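Local coordinates for meta cleavage compound hydrolase (Janthinobacterium, PDB 1J1I), which hydrolyses a carbon-carbon bond of the meta-cleavage compound formed in carbazole degradation, yielding anthranilate, at residues A[132-137]-A[223-228]; A[36-41]-A[106-111]. All coordinates share one frame; numbering follows the deposited sequence.

Contact 1: residues A[132-137]-A[223-228]; sequences NALVLM and VPTLVV
L134 and L136 hydrogen-bond with P224, L226 and V228 where strand 133-137 runs parallel beside 225-228 in the alpha/beta-hydrolase sheet, L134 opposite T225, the two axes lying 4.6 Å apart at 11°. Four backbone bonds run in the alternating parallel pattern: L134 N to P224 O, L226 N to L134 O, L136 N to L226 O, and V228 N to L136 O, the last at 2.6 Å.

On one face, V135, L226, M137 and V228 stand together. V135 CG1 is anti to its own backbone N (chi1 176°), which carries it beside its carbonyl carbon and on to V228 CG2 at 4.0 Å. M137 lies alongside V228, CG to CG1 3.9 Å, then bends at chi2 and chi3 and leads its sulfur away.

On the other face, T225 divides its two branches. CG2 packs against L136 CD1 at 3.9 Å, the side chains crossing obliquely. OG1, anti to the T225 carbonyl carbon (chi1 -60°), passes beside L134 CB and donates to V223 O at 3.0 Å from above that carbonyl's plane, tying the strand to the residues just before it. An alanine here would probably leave V223 O without this donor and open a gap beside L136 CD1. Just before the paired residues, V223 CG1 packs close against N132 O and A133 CA.

Strand 108-113 continues the sheet beyond V135 through G112 and I110, while strand 251-256 flanks 223-228, with W252 and Y254 touching L226. F278 of helix 268-281 covers A133, V135 and L226, and F271 of that helix meets M137.

Contact 2: residues A[36-41]-A[106-111]; sequences GQPVIL and GKVSIV
P38 and V108 meet near the N-terminal end of a parallel pairing in the middle of the alpha/beta-hydrolase sheet, where 38-41 runs beside 108-111. Their side chains cross at about a right angle, and P38 CG presses on V108 CG1 at 3.4 Å, closer than usual carbon contact. The other methyl, V108 CG2, lies between its backbone N and carbonyl carbon, the crowded position, and is turned toward I40.

I40 can be followed outward. Its CB sits 3.8 Å from S109 O, the carbonyl that accepts the I40 amide; CG1 is anti to the I40 carbonyl carbon (chi1 -60°) and still skirts that oxygen; CD1, at the end of an extended chain, reaches V108 CG2 at 4.1 Å. I99 of helix 88-101 also packs on I40, V108 and I110, covering this face.

V39, L41, S109 and V111 occupy the opposite face. L41 lies alongside V111, and its CD2 comes within 3.6 Å of V111 CB, while V111 CG2 also meets V39 CG1 at 3.8 Å. F271 and L279 of helix 268-281 close over this side. The strand bearing V111 leads into the nucleophile elbow, where S114 is probably the catalytic serine.

Three backbone bonds join the strands: S109 N to P38 O, I40 N to S109 O, and V111 N to I40 O. P38 O takes a second bond, from a water 2.9 Å away that also lies 3.0 Å from S109 OG and so bridges the two strands.

In the fold
Contacts 1 and 2 belong to one sheet and meet where strands 131-137 and 108-113 are neighbours: A133 O and V135 N both probably bond with the backbone of I110. Both are buried along the strands and more open at their N-terminal ends, contact 2 more so, with K107 exposed and a bridging water; in contact 1 the threonine hydroxyl bonds within its own segment, and the bonds across are all backbone. Mostly aliphatic side chains fill the faces of both. Helix 268-281 lies against one face of each, while I99 of helix 88-101 packs on the other at contact 2. The M137 side chain lies about 8 Å from those of S114 and D233, probable active-site residues, the V111 side chain about 11 Å from that of S114.

Contact 1: residues A[132-137]-A[223-228]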
loop_
_atom_site.group_PDB
_atom_site.type_symbol
_atom_site.label_atom_id
_atom_site.label_comp_id
_atom_site.label_asym_id
_atom_site.label_seq_id
_atom_site.Cartn_x
_atom_site.Cartn_y
_atom_site.Cartn_z
ATOM N N ASN A 132 5.754 13.555 12.889
ATOM C CA ASN A 132 4.632 12.679 13.218
ATOM C C ASN A 132 4.586 11.439 12.310
ATOM O O ASN A 132 4.290 10.337 12.768
ATOM C CB ASN A 132 3.321 13.453 13.071
ATOM C CG ASN A 132 2.106 12.559 13.158
ATOM O OD1 ASN A 132 1.815 11.989 14.210
ATOM N ND2 ASN A 132 1.390 12.422 12.044
ATOM N N ALA A 133 4.867 11.633 11.025
ATOM C CA ALA A 133 4.845 10.542 10.045
ATOM C C ALA A 133 5.793 10.855 8.899
ATOM O O ALA A 133 6.073 12.023 8.617
ATOM C CB ALA A 133 3.429 10.339 9.504
ATOM N N LEU A 134 6.271 9.805 8.237
ATOM C CA LEU A 134 7.205 9.936 7.124
ATOM C C LEU A 134 6.792 9.095 5.916
ATOM O O LEU A 134 6.408 7.938 6.059
ATOM C CB LEU A 134 8.600 9.493 7.564
ATOM C CG LEU A 134 9.698 9.434 6.496
ATOM C CD1 LEU A 134 10.070 10.843 6.052
ATOM C CD2 LEU A 134 10.917 8.719 7.062
ATOM N N VAL A 135 6.880 9.683 4.730
ATOM C CA VAL A 135 6.547 8.971 3.496
ATOM C C VAL A 135 7.779 9.006 2.609
ATOM O O VAL A 135 8.241 10.077 2.229
ATOM C CB VAL A 135 5.370 9.639 2.752
ATOM C CG1 VAL A 135 5.109 8.917 1.423
ATOM C CG2 VAL A 135 4.122 9.613 3.630
ATOM N N LEU A 136 8.327 7.834 2.309
ATOM C CA LEU A 136 9.508 7.735 1.471
ATOM C C LEU A 136 9.042 7.210 0.121
ATOM O O LEU A 136 8.503 6.111 0.020
ATOM C CB LEU A 136 10.519 6.781 2.103
ATOM C CG LEU A 136 10.976 7.187 3.508
ATOM C CD1 LEU A 136 11.766 6.045 4.125
ATOM C CD2 LEU A 136 11.816 8.467 3.441
ATOM N N MET A 137 9.246 8.013 -0.913
ATOM C CA MET A 137 8.795 7.656 -2.251
ATOM C C MET A 137 9.986 7.575 -3.192
ATOM O O MET A 137 10.561 8.602 -3.558
ATOM C CB MET A 137 7.803 8.723 -2.724
ATOM C CG MET A 137 7.079 8.413 -4.015
ATOM S SD MET A 137 7.001 9.852 -5.084
ATOM C CE MET A 137 6.459 11.159 -3.941
ATOM N N VAL A 223 9.355 6.660 13.631
ATOM C CA VAL A 223 8.034 7.222 13.344
ATOM C C VAL A 223 7.297 6.344 12.328
ATOM O O VAL A 223 7.932 5.601 11.579
ATOM C CB VAL A 223 8.188 8.649 12.765
ATOM C CG1 VAL A 223 6.932 9.083 12.056
ATOM C CG2 VAL A 223 8.507 9.626 13.885
ATOM N N PRO A 224 5.949 6.386 12.315
ATOM C CA PRO A 224 5.249 5.559 11.326
ATOM C C PRO A 224 5.706 6.020 9.948
ATOM O O PRO A 224 5.763 7.226 9.664
ATOM C CB PRO A 224 3.770 5.856 11.592
ATOM C CG PRO A 224 3.791 7.185 12.314
ATOM C CD PRO A 224 4.983 7.042 13.212
ATOM N N THR A 225 6.027 5.058 9.096
ATOM C CA THR A 225 6.538 5.361 7.774
ATOM C C THR A 225 5.816 4.611 6.664
ATOM O O THR A 225 5.388 3.472 6.848
ATOM C CB THR A 225 8.041 5.008 7.708
ATOM O OG1 THR A 225 8.751 5.784 8.681
ATOM C CG2 THR A 225 8.606 5.279 6.316
ATOM N N LEU A 226 5.683 5.268 5.518
ATOM C CA LEU A 226 5.054 4.664 4.350
ATOM C C LEU A 226 6.126 4.660 3.260
ATOM O O LEU A 226 6.598 5.719 2.845
ATOM C CB LEU A 226 3.858 5.500 3.885
ATOM C CG LEU A 226 2.679 4.830 3.162
ATOM C CD1 LEU A 226 2.199 5.740 2.036
ATOM C CD2 LEU A 226 3.070 3.475 2.622
ATOM N N VAL A 227 6.531 3.472 2.826
ATOM C CA VAL A 227 7.534 3.347 1.773
ATOM C C VAL A 227 6.765 3.143 0.467
ATOM O O VAL A 227 6.140 2.097 0.266
ATOM C CB VAL A 227 8.470 2.132 2.017
ATOM C CG1 VAL A 227 9.511 2.037 0.913
ATOM C CG2 VAL A 227 9.155 2.264 3.378
ATOM N N VAL A 228 6.784 4.157 -0.395
ATOM C CA VAL A 228 6.087 4.094 -1.684
ATOM C C VAL A 228 7.122 3.779 -2.749
ATOM O O VAL A 228 8.189 4.394 -2.780
ATOM C CB VAL A 228 5.397 5.434 -2.021
ATOM C CG1 VAL A 228 4.696 5.335 -3.372
ATOM C CG2 VAL A 228 4.396 5.793 -0.931
#

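Contact 2: residues A[36-41]-A[106-111]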
loop_
_atom_site.group_PDB
_atom_site.type_symbol
_atom_site.label_atom_id
_atom_site.label_comp_id
_atom_site.label_asym_id
_atom_site.label_seq_id
_atom_site.Cartn_x
_atom_site.Cartn_y
_atom_site.Cartn_z
ATOM N N GLY A 36 -5.582 22.518 8.478
ATOM C CA GLY A 36 -5.519 21.320 9.293
ATOM C C GLY A 36 -4.099 20.925 9.648
ATOM O O GLY A 36 -3.203 21.769 9.690
ATOM N N GLN A 37 -3.902 19.636 9.911
ATOM C CA GLN A 37 -2.587 19.114 10.264
ATOM C C GLN A 37 -1.599 19.430 9.143
ATOM O O GLN A 37 -1.923 19.282 7.968
ATOM C CB GLN A 37 -2.663 17.600 10.477
ATOM C CG GLN A 37 -3.419 17.178 11.727
ATOM C CD GLN A 37 -2.672 17.527 13.000
ATOM O OE1 GLN A 37 -2.508 18.699 13.337
ATOM N NE2 GLN A 37 -2.206 16.503 13.712
ATOM N N PRO A 38 -0.383 19.867 9.497
ATOM C CA PRO A 38 0.639 20.206 8.505
ATOM C C PRO A 38 1.382 19.025 7.900
ATOM O O PRO A 38 1.856 18.140 8.618
ATOM C CB PRO A 38 1.579 21.102 9.289
ATOM C CG PRO A 38 1.567 20.447 10.620
ATOM C CD PRO A 38 0.084 20.225 10.848
ATOM N N VAL A 39 1.488 19.048 6.574
ATOM C CA VAL A 39 2.187 18.029 5.795
ATOM C C VAL A 39 3.174 18.731 4.870
ATOM O O VAL A 39 2.781 19.575 4.059
ATOM C CB VAL A 39 1.221 17.216 4.912
ATOM C CG1 VAL A 39 2.006 16.188 4.101
ATOM C CG2 VAL A 39 0.173 16.540 5.771
ATOM N N ILE A 40 4.452 18.375 4.990
ATOM C CA ILE A 40 5.495 18.971 4.169
ATOM C C ILE A 40 5.913 18.038 3.038
ATOM O O ILE A 40 6.256 16.878 3.275
ATOM C CB ILE A 40 6.749 19.297 5.005
ATOM C CG1 ILE A 40 6.390 20.286 6.119
ATOM C CG2 ILE A 40 7.852 19.854 4.096
ATOM C CD1 ILE A 40 7.569 20.676 6.999
ATOM N N LEU A 41 5.884 18.552 1.813
ATOM C CA LEU A 41 6.268 17.776 0.642
ATOM C C LEU A 41 7.670 18.217 0.228
ATOM O O LEU A 41 7.933 19.417 0.117
ATOM C CB LEU A 41 5.265 18.016 -0.500
ATOM C CG LEU A 41 3.776 17.852 -0.152
ATOM C CD1 LEU A 41 2.922 18.133 -1.385
ATOM C CD2 LEU A 41 3.502 16.437 0.373
ATOM N N GLY A 106 2.394 21.765 16.442
ATOM C CA GLY A 106 2.917 20.483 16.882
ATOM C C GLY A 106 3.814 19.815 15.856
ATOM O O GLY A 106 4.568 20.481 15.147
ATOM N N LYS A 107 3.734 18.492 15.780
ATOM C CA LYS A 107 4.545 17.736 14.833
ATOM C C LYS A 107 4.010 17.892 13.418
ATOM O O LYS A 107 2.879 18.340 13.216
ATOM C CB LYS A 107 4.559 16.255 15.217
ATOM C CG LYS A 107 5.201 15.988 16.567
ATOM C CD LYS A 107 5.175 14.516 16.932
ATOM C CE LYS A 107 5.934 14.272 18.229
ATOM N NZ LYS A 107 5.988 12.828 18.568
ATOM N N VAL A 108 4.827 17.519 12.441
ATOM C CA VAL A 108 4.437 17.604 11.038
ATOM C C VAL A 108 4.754 16.296 10.328
ATOM O O VAL A 108 5.639 15.545 10.751
ATOM C CB VAL A 108 5.191 18.730 10.298
ATOM C CG1 VAL A 108 4.898 20.071 10.949
ATOM C CG2 VAL A 108 6.683 18.444 10.299
ATOM N N SER A 109 4.025 16.026 9.250
ATOM C CA SER A 109 4.263 14.822 8.465
ATOM C C SER A 109 5.210 15.240 7.349
ATOM O O SER A 109 5.145 16.375 6.876
ATOM C CB SER A 109 2.954 14.298 7.864
ATOM O OG SER A 109 2.029 13.956 8.877
ATOM N N ILE A 110 6.094 14.336 6.937
ATOM C CA ILE A 110 7.038 14.653 5.875
ATOM C C ILE A 110 6.932 13.640 4.739
ATOM O O ILE A 110 6.980 12.430 4.967
ATOM C CB ILE A 110 8.488 14.673 6.397
ATOM C CG1 ILE A 110 8.617 15.698 7.531
ATOM C CG2 ILE A 110 9.451 14.997 5.243
ATOM C CD1 ILE A 110 10.003 15.757 8.158
ATOM N N VAL A 111 6.791 14.158 3.523
ATOM C CA VAL A 111 6.668 13.350 2.313
ATOM C C VAL A 111 7.776 13.757 1.348
ATOM O O VAL A 111 7.831 14.910 0.916
ATOM C CB VAL A 111 5.310 13.593 1.615
ATOM C CG1 VAL A 111 5.166 12.661 0.420
ATOM C CG2 VAL A 111 4.160 13.384 2.611
HETATM O O HOH W 1 0.653 16.180 10.373
#